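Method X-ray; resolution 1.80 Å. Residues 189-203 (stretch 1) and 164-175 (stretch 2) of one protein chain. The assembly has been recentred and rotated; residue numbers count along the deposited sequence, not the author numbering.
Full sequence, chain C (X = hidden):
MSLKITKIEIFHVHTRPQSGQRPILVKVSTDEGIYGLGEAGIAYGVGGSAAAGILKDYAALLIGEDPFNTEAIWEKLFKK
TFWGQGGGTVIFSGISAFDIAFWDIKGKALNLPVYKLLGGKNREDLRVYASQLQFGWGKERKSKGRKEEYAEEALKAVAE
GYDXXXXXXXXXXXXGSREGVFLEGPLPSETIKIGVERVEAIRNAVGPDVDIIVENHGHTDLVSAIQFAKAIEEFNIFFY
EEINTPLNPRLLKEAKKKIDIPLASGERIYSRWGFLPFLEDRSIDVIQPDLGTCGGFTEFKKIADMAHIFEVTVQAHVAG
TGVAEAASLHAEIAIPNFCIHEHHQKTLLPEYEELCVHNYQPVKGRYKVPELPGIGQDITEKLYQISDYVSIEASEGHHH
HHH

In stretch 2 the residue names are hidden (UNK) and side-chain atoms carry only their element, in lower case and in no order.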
ATOM      1  N   SER C 189      -2.316 -26.293 -26.579  1.00 15.59           N
ATOM      2  CA  SER C 189      -1.587 -27.420 -26.013  1.00 19.18           C
ATOM      3  C   SER C 189      -0.376 -27.798 -26.872  1.00 14.51           C
ATOM      4  O   SER C 189       0.697 -28.067 -26.329  1.00 17.61           O
ATOM      5  CB  SER C 189      -2.523 -28.624 -25.810  1.00 24.13           C
ATOM      6  OG  SER C 189      -1.795 -29.821 -25.577  1.00 36.66           O
ATOM      7  N   GLU C 190      -0.541 -27.797 -28.194  1.00 20.31           N
ATOM      8  CA  GLU C 190       0.546 -28.199 -29.104  1.00 25.39           C
ATOM      9  C   GLU C 190       1.762 -27.271 -29.031  1.00 22.41           C
ATOM     10  O   GLU C 190       2.900 -27.724 -29.159  1.00 19.60           O
ATOM     11  CB  GLU C 190       0.048 -28.326 -30.551  1.00 24.09           C
ATOM     12  CG  GLU C 190       0.975 -29.125 -31.490  1.00 34.02           C
ATOM     13  CD  GLU C 190       1.177 -30.578 -31.059  1.00 38.18           C
ATOM     14  OE1 GLU C 190       0.250 -31.176 -30.476  1.00 36.38           O
ATOM     15  OE2 GLU C 190       2.270 -31.130 -31.312  1.00 42.01           O
ATOM     16  N   THR C 191       1.516 -25.981 -28.799  1.00 20.34           N
ATOM     17  CA  THR C 191       2.598 -24.999 -28.650  1.00 17.68           C
ATOM     18  C   THR C 191       3.399 -25.250 -27.381  1.00 15.61           C
ATOM     19  O   THR C 191       4.634 -25.240 -27.396  1.00 18.36           O
ATOM     20  CB  THR C 191       2.054 -23.568 -28.658  1.00 17.35           C
ATOM     21  OG1 THR C 191       1.378 -23.346 -29.898  1.00 24.07           O
ATOM     22  CG2 THR C 191       3.193 -22.540 -28.512  1.00 19.26           C
ATOM     23  N   ILE C 192       2.686 -25.479 -26.284  1.00 14.12           N
ATOM     24  CA  ILE C 192       3.312 -25.913 -25.042  1.00 19.23           C
ATOM     25  C   ILE C 192       4.164 -27.171 -25.267  1.00 21.16           C
ATOM     26  O   ILE C 192       5.312 -27.241 -24.822  1.00 17.57           O
ATOM     27  CB  ILE C 192       2.257 -26.129 -23.927  1.00 18.71           C
ATOM     28  CG1 ILE C 192       1.450 -24.840 -23.672  1.00 14.10           C
ATOM     29  CG2 ILE C 192       2.902 -26.651 -22.649  1.00 20.90           C
ATOM     30  CD1 ILE C 192       2.272 -23.673 -23.072  1.00 19.27           C
ATOM     31  N   LYS C 193       3.609 -28.141 -25.995  1.00 18.89           N
ATOM     32  CA  LYS C 193       4.318 -29.395 -26.280  1.00 21.12           C
ATOM     33  C   LYS C 193       5.613 -29.163 -27.061  1.00 12.33           C
ATOM     34  O   LYS C 193       6.639 -29.753 -26.728  1.00 21.39           O
ATOM     35  CB  LYS C 193       3.406 -30.379 -27.025  1.00 23.77           C
ATOM     36  CG  LYS C 193       4.038 -31.752 -27.274  1.00 45.12           C
ATOM     37  CD  LYS C 193       3.090 -32.893 -26.926  1.00 61.95           C
ATOM     38  CE  LYS C 193       2.444 -33.482 -28.167  1.00 74.34           C
ATOM     39  NZ  LYS C 193       1.194 -32.760 -28.527  1.00 78.67           N
ATOM     40  N   ILE C 194       5.555 -28.317 -28.088  1.00 18.53           N
ATOM     41  CA  ILE C 194       6.736 -27.958 -28.895  1.00 17.08           C
ATOM     42  C   ILE C 194       7.853 -27.375 -28.009  1.00 27.45           C
ATOM     43  O   ILE C 194       9.016 -27.787 -28.102  1.00 18.10           O
ATOM     44  CB  ILE C 194       6.371 -26.980 -30.035  1.00 16.77           C
ATOM     45  CG1 ILE C 194       5.628 -27.712 -31.163  1.00 22.89           C
ATOM     46  CG2 ILE C 194       7.606 -26.325 -30.625  1.00 18.82           C
ATOM     47  CD1 ILE C 194       4.926 -26.782 -32.145  1.00 22.04           C
ATOM     48  N   GLY C 195       7.490 -26.444 -27.128  1.00 20.24           N
ATOM     49  CA  GLY C 195       8.456 -25.871 -26.201  1.00 13.04           C
ATOM     50  C   GLY C 195       9.011 -26.889 -25.218  1.00 14.37           C
ATOM     51  O   GLY C 195      10.222 -26.970 -25.036  1.00 17.39           O
ATOM     52  N   VAL C 196       8.127 -27.661 -24.592  1.00 13.57           N
ATOM     53  CA  VAL C 196       8.522 -28.688 -23.630  1.00 16.74           C
ATOM     54  C   VAL C 196       9.446 -29.734 -24.275  1.00 22.84           C
ATOM     55  O   VAL C 196      10.468 -30.096 -23.687  1.00 21.64           O
ATOM     56  CB  VAL C 196       7.306 -29.398 -22.993  1.00 18.63           C
ATOM     57  CG1 VAL C 196       7.739 -30.645 -22.234  1.00 17.85           C
ATOM     58  CG2 VAL C 196       6.570 -28.454 -22.032  1.00 15.59           C
ATOM     59  N   GLU C 197       9.092 -30.210 -25.471  1.00 19.67           N
ATOM     60  CA  GLU C 197       9.877 -31.287 -26.106  1.00 20.10           C
ATOM     61  C   GLU C 197      11.314 -30.835 -26.400  1.00 24.15           C
ATOM     62  O   GLU C 197      12.243 -31.637 -26.307  1.00 20.96           O
ATOM     63  CB  GLU C 197       9.197 -31.850 -27.372  1.00 20.17           C
ATOM     64  CG  GLU C 197       9.260 -30.935 -28.588  1.00 17.35           C
ATOM     65  CD  GLU C 197       8.597 -31.526 -29.819  1.00 20.96           C
ATOM     66  OE1 GLU C 197       8.865 -31.018 -30.928  1.00 26.00           O
ATOM     67  OE2 GLU C 197       7.796 -32.472 -29.667  1.00 25.65           O
ATOM     68  N   ARG C 198      11.483 -29.551 -26.728  1.00 16.32           N
ATOM     69  CA  ARG C 198      12.801 -28.980 -26.988  1.00 13.48           C
ATOM     70  C   ARG C 198      13.626 -28.860 -25.707  1.00 21.21           C
ATOM     71  O   ARG C 198      14.787 -29.272 -25.679  1.00 18.49           O
ATOM     72  CB  ARG C 198      12.684 -27.636 -27.706  1.00 13.08           C
ATOM     73  CG  ARG C 198      12.220 -27.752 -29.141  1.00 14.72           C
ATOM     74  CD  ARG C 198      11.605 -26.474 -29.657  1.00 19.98           C
ATOM     75  NE  ARG C 198      11.197 -26.615 -31.053  1.00 18.55           N
ATOM     76  CZ  ARG C 198      10.683 -25.643 -31.799  1.00 24.19           C
ATOM     77  NH1 ARG C 198      10.481 -24.436 -31.284  1.00 14.90           N
ATOM     78  NH2 ARG C 198      10.349 -25.883 -33.063  1.00 20.33           N
ATOM     79  N   VAL C 199      13.023 -28.323 -24.644  1.00 17.69           N
ATOM     80  CA  VAL C 199      13.695 -28.233 -23.343  1.00 15.59           C
ATOM     81  C   VAL C 199      14.065 -29.618 -22.814  1.00 13.64           C
ATOM     82  O   VAL C 199      15.201 -29.841 -22.365  1.00 16.49           O
ATOM     83  CB  VAL C 199      12.816 -27.493 -22.283  1.00 15.01           C
ATOM     84  CG1 VAL C 199      13.463 -27.582 -20.890  1.00 13.33           C
ATOM     85  CG2 VAL C 199      12.593 -26.032 -22.698  1.00 13.21           C
ATOM     86  N   GLU C 200      13.112 -30.549 -22.894  1.00 18.55           N
ATOM     87  CA  GLU C 200      13.335 -31.943 -22.499  1.00 20.15           C
ATOM     88  C   GLU C 200      14.461 -32.627 -23.293  1.00 18.83           C
ATOM     89  O   GLU C 200      15.312 -33.315 -22.707  1.00 18.95           O
ATOM     90  CB  GLU C 200      12.039 -32.742 -22.645  1.00 20.52           C
ATOM     91  CG  GLU C 200      12.099 -34.131 -22.046  1.00 33.36           C
ATOM     92  CD  GLU C 200      10.726 -34.704 -21.783  1.00 46.54           C
ATOM     93  OE1 GLU C 200      10.550 -35.335 -20.720  1.00 47.24           O
ATOM     94  OE2 GLU C 200       9.825 -34.516 -22.634  1.00 50.10           O
ATOM     95  N   ALA C 201      14.452 -32.437 -24.614  1.00 22.35           N
ATOM     96  CA  ALA C 201      15.501 -32.959 -25.499  1.00 19.04           C
ATOM     97  C   ALA C 201      16.891 -32.467 -25.089  1.00 24.53           C
ATOM     98  O   ALA C 201      17.839 -33.258 -24.992  1.00 15.49           O
ATOM     99  CB  ALA C 201      15.218 -32.579 -26.942  1.00 15.76           C
ATOM    100  N   ILE C 202      16.999 -31.161 -24.862  1.00 18.47           N
ATOM    101  CA  ILE C 202      18.258 -30.557 -24.444  1.00 16.89           C
ATOM    102  C   ILE C 202      18.698 -31.093 -23.082  1.00 14.99           C
ATOM    103  O   ILE C 202      19.846 -31.506 -22.936  1.00 20.32           O
ATOM    104  CB  ILE C 202      18.187 -29.014 -24.426  1.00 14.06           C
ATOM    105  CG1 ILE C 202      18.054 -28.458 -25.851  1.00 20.41           C
ATOM    106  CG2 ILE C 202      19.426 -28.433 -23.772  1.00 14.86           C
ATOM    107  CD1 ILE C 202      17.478 -27.013 -25.918  1.00 14.30           C
ATOM    108  N   ARG C 203      17.789 -31.110 -22.102  1.00 15.79           N
ATOM    109  CA  ARG C 203      18.117 -31.564 -20.743  1.00 13.93           C
ATOM    110  C   ARG C 203      18.556 -33.035 -20.708  1.00 21.46           C
ATOM    111  O   ARG C 203      19.525 -33.397 -20.023  1.00 16.70           O
ATOM    112  CB  ARG C 203      16.941 -31.344 -19.782  1.00 12.17           C
ATOM    113  CG  ARG C 203      17.109 -31.956 -18.381  1.00 17.00           C
ATOM    114  CD  ARG C 203      18.295 -31.361 -17.596  1.00 18.26           C
ATOM    115  NE  ARG C 203      18.049 -29.986 -17.135  1.00 17.49           N
ATOM    116  CZ  ARG C 203      18.984 -29.042 -17.022  1.00 23.11           C
ATOM    117  NH1 ARG C 203      20.249 -29.299 -17.344  1.00 16.18           N
ATOM    118  NH2 ARG C 203      18.648 -27.823 -16.594  1.00 15.32           N
ATOM    119  N   UNK C 164      26.674 -24.033 -19.799  1.00 12.09           N
ATOM    120  CA  UNK C 164      25.368 -23.383 -19.843  1.00 10.93           C
ATOM    121  C   UNK C 164      25.036 -23.005 -21.276  1.00  9.13           C
ATOM    122  O   UNK C 164      25.926 -22.646 -22.074  1.00 11.87           O
ATOM    123  c   UNK C 164      25.365 -22.138 -18.945  1.00 12.69           C
ATOM    124  N   UNK C 165      23.747 -23.076 -21.600  1.00  8.54           N
ATOM    125  CA  UNK C 165      23.243 -22.687 -22.907  1.00 11.02           C
ATOM    126  C   UNK C 165      21.958 -21.874 -22.758  1.00  8.51           C
ATOM    127  O   UNK C 165      21.247 -22.005 -21.754  1.00 13.31           O
ATOM    128  c   UNK C 165      22.929 -23.936 -23.790  1.00 14.23           C
ATOM    129  c   UNK C 165      21.864 -24.812 -23.131  1.00 12.77           C
ATOM    130  c   UNK C 165      24.209 -24.749 -24.065  1.00  9.34           C
ATOM    131  N   UNK C 166      21.658 -21.052 -23.762  1.00 13.75           N
ATOM    132  CA  UNK C 166      20.365 -20.374 -23.816  1.00 12.77           C
ATOM    133  C   UNK C 166      19.645 -20.632 -25.129  1.00 15.38           C
ATOM    134  O   UNK C 166      20.247 -20.597 -26.197  1.00 14.31           O
ATOM    135  c   UNK C 166      19.165 -18.113 -23.565  1.00  9.59           C
ATOM    136  c   UNK C 166      20.514 -18.868 -23.597  1.00 11.53           C
ATOM    137  c   UNK C 166      19.626 -15.745 -24.368  1.00 15.56           C
ATOM    138  n   UNK C 166      19.966 -14.365 -23.870  1.00 15.77           N
ATOM    139  c   UNK C 166      19.360 -16.645 -23.169  1.00  9.65           C
ATOM    140  N   UNK C 167      18.343 -20.869 -25.040  1.00 14.22           N
ATOM    141  CA  UNK C 167      17.561 -21.213 -26.217  1.00 14.44           C
ATOM    142  C   UNK C 167      16.169 -20.575 -26.135  1.00 15.97           C
ATOM    143  O   UNK C 167      15.574 -20.496 -25.049  1.00 15.38           O
ATOM    144  c   UNK C 167      16.789 -23.132 -27.669  1.00 29.59           C
ATOM    145  c   UNK C 167      17.491 -22.746 -26.382  1.00 15.20           C
ATOM    146  c   UNK C 167      16.872 -23.418 -25.151  1.00 15.33           C
ATOM    147  N   UNK C 168      15.697 -20.079 -27.277  1.00 14.89           N
ATOM    148  CA  UNK C 168      14.293 -19.698 -27.463  1.00 12.35           C
ATOM    149  C   UNK C 168      13.573 -20.894 -28.072  1.00 17.56           C
ATOM    150  O   UNK C 168      13.818 -21.246 -29.234  1.00 18.88           O
ATOM    151  o   UNK C 168      11.787 -18.693 -28.252  1.00 15.31           O
ATOM    152  o   UNK C 168      12.611 -16.812 -29.011  1.00 20.23           O
ATOM    153  c   UNK C 168      12.760 -17.965 -28.560  1.00 12.71           C
ATOM    154  c   UNK C 168      14.198 -18.478 -28.383  1.00 14.21           C
ATOM    155  N   UNK C 169      12.690 -21.504 -27.286  1.00 11.90           N
ATOM    156  CA  UNK C 169      12.010 -22.740 -27.693  1.00 13.27           C
ATOM    157  C   UNK C 169      10.579 -22.530 -28.226  1.00 17.77           C
ATOM    158  O   UNK C 169       9.949 -23.485 -28.690  1.00 17.94           O
ATOM    159  c   UNK C 169      12.036 -23.828 -26.583  1.00 20.15           C
ATOM    160  c   UNK C 169      11.293 -23.355 -25.322  1.00 19.05           C
ATOM    161  c   UNK C 169      13.473 -24.215 -26.236  1.00 13.51           C
ATOM    162  N   UNK C 170      10.072 -21.291 -28.156  1.00 16.70           N
ATOM    163  CA  UNK C 170       8.697 -20.992 -28.602  1.00 12.02           C
ATOM    164  C   UNK C 170       8.627 -20.305 -29.949  1.00  9.69           C
ATOM    165  O   UNK C 170       7.589 -20.371 -30.618  1.00 15.44           O
ATOM    166  c   UNK C 170       7.917 -20.176 -27.541  1.00 11.94           C
ATOM    167  c   UNK C 170       7.684 -20.846 -26.181  1.00 15.12           C
ATOM    168  c   UNK C 170       6.780 -22.065 -26.272  1.00 20.64           C
ATOM    169  c   UNK C 170       7.141 -19.850 -25.133  1.00 17.54           C
ATOM    170  N   UNK C 171       9.721 -19.657 -30.361  1.00 10.39           N
ATOM    171  CA  UNK C 171       9.687 -18.731 -31.491  1.00 13.57           C
ATOM    172  C   UNK C 171       9.366 -19.419 -32.821  1.00 19.29           C
ATOM    173  O   UNK C 171       8.703 -18.835 -33.686  1.00 19.25           O
ATOM    174  c   UNK C 171      10.987 -17.976 -31.605  1.00 18.05           C
ATOM    175  N   UNK C 172       9.856 -20.647 -32.984  1.00 18.02           N
ATOM    176  CA  UNK C 172       9.772 -21.332 -34.277  1.00 22.33           C
ATOM    177  C   UNK C 172       8.846 -22.524 -34.207  1.00 13.07           C
ATOM    178  O   UNK C 172       8.806 -23.238 -33.203  1.00 15.68           O
ATOM    179  c   UNK C 172      12.351 -19.766 -35.908  1.00 22.29           C
ATOM    180  n   UNK C 172      12.947 -20.231 -33.860  1.00 20.59           N
ATOM    181  c   UNK C 172      13.665 -19.192 -34.248  1.00 20.82           C
ATOM    182  c   UNK C 172      12.118 -20.622 -34.886  1.00 18.35           C
ATOM    183  c   UNK C 172      11.162 -21.762 -34.756  1.00 18.35           C
ATOM    184  n   UNK C 172      13.319 -18.887 -35.486  1.00 27.15           N
ATOM    185  N   UNK C 173       8.086 -22.733 -35.285  1.00 21.67           N
ATOM    186  CA  UNK C 173       7.349 -23.984 -35.440  1.00 18.35           C
ATOM    187  C   UNK C 173       8.293 -25.149 -35.734  1.00 24.95           C
ATOM    188  O   UNK C 173       9.505 -24.953 -35.839  1.00 16.46           O
ATOM    189  c   UNK C 173       6.697 -23.674 -37.921  1.00 25.29           C
ATOM    190  o   UNK C 173       7.875 -23.956 -38.247  1.00 27.02           O
ATOM    191  o   UNK C 173       5.870 -23.234 -38.754  1.00 25.15           O
ATOM    192  c   UNK C 173       6.209 -23.862 -36.476  1.00 23.30           C
ATOM    193  N   UNK C 174       7.735 -26.345 -35.879  1.00 27.26           N
ATOM    194  CA  UNK C 174       8.537 -27.551 -36.089  1.00 31.13           C
ATOM    195  C   UNK C 174       9.253 -27.627 -37.457  1.00 24.36           C
ATOM    196  O   UNK C 174      10.122 -28.477 -37.652  1.00 29.25           O
ATOM    197  c   UNK C 174       7.691 -28.796 -35.832  1.00 28.99           C
ATOM    198  c   UNK C 174       7.010 -30.556 -34.216  1.00 24.53           C
ATOM    199  c   UNK C 174       7.439 -29.110 -34.357  1.00 22.85           C
ATOM    200  n   UNK C 174       5.349 -31.437 -31.047  1.00 21.61           N
ATOM    201  n   UNK C 174       4.478 -30.544 -32.977  1.00 27.88           N
ATOM    202  c   UNK C 174       5.520 -30.994 -32.289  1.00 22.72           C
ATOM    203  n   UNK C 174       6.730 -30.996 -32.846  1.00 19.30           N
ATOM    204  N   UNK C 175       8.914 -26.725 -38.380  1.00 29.19           N
ATOM    205  CA  UNK C 175       9.714 -26.510 -39.600  1.00 30.86           C
ATOM    206  C   UNK C 175      10.754 -25.396 -39.473  1.00 32.06           C
ATOM    207  O   UNK C 175      11.427 -25.054 -40.450  1.00 31.21           O
ATOM    208  n   UNK C 175       8.036 -28.519 -40.793  1.00 36.37           N
ATOM    209  o   UNK C 175       6.584 -26.887 -41.322  1.00 52.93           O
ATOM    210  c   UNK C 175       8.821 -26.222 -40.818  1.00 33.64           C
ATOM    211  c   UNK C 175       7.716 -27.244 -40.999  1.00 39.17           C
TER

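Position 164 opens the strand with one side-chain carbon, which makes no contact with the helix of stretch 1. A lone CB identifies Ala-164.

Position 165 has three carbons, the first carrying the other two. The group points toward the helix, and one branch lies 4.4 Å from Ile-202 CG2. This is Val-165, and the branch is CG2.

Position 166 has four carbons in a row ending in nitrogen. It does not reach stretch 1; the nitrogen is hydrogen-bonded elsewhere in the structure. This is Lys-166.

Position 167 again has three carbons forked at CB and points toward the helix. One branch approaches Ile-202 CD1 to 3.7 Å. It is Val-167, and the branch is CG1.

Position 168 has two carbons, the second carrying two oxygens. Its CB points away from the helix. One oxygen accepts hydrogen bonds from the backbone N of positions 170 and 171, both at 3.1 Å, and so ties down the turn after the strand. A carboxylate on CB means Asp-168.

Position 169 has three carbons forked at CB, directed toward the helix. One branch is 3.8 Å from Arg-198 CB and the other 4.0 Å from Val-199 CG2. This is Val-169; the branches are CG1 and CG2 respectively.

Position 170 has four carbons, forked at the second. CB points away, but the end of the side chain comes back to lie 4.2 Å from Gly-195 CA. This is Leu-170. A CB on Gly-195 would stand 3.0 Å from Leu-170 CD2, a clash, so the bare glycine gives the leucine room.

Position 171 has one carbon, pointing away from the helix. It is Ala-171.

Position 172 has one carbon and then a five-membered ring of three carbons and two nitrogens. The ring leads away from the helix. An imidazole makes it His-172.

Position 173 has two carbons, the second carrying two oxygens, with CB pointing away. One oxygen accepts a weak hydrogen bond from the N of position 175. This is Asp-173.

Position 174 has three carbons, a nitrogen, then a carbon carrying two more nitrogens. The end of this chain reaches two carboxylates of the helix. It is Arg-174. NE donates to Glu-197 OE1 at 2.9 Å and NH1 to Glu-190 OE2 at 2.8 Å, both in salt bridges. Ile-194 CG1 covers one guanidinium face, 3.5 Å from Arg-174 CZ.

Position 175 has two carbons, the second carrying one oxygen and one nitrogen. It points away and touches nothing on stretch 1. It is modelled as Asn-175.

The contact joins apolar packing to two arginine networks. Valines 165, 167 and 169 meet Ile-202 and Val-199. Arg-198 holds the loop backbone: its NH1 donates to Val-169 O and His-172 O, each at 2.8 Å, and its NH2 makes a weak bond to Asp-173 O at 3.0 Å. Arg-174 answers from the loop, binding Glu-190 and Glu-197 of the helix.

Stretch 2 164-175: AVKVDVLAHDRN
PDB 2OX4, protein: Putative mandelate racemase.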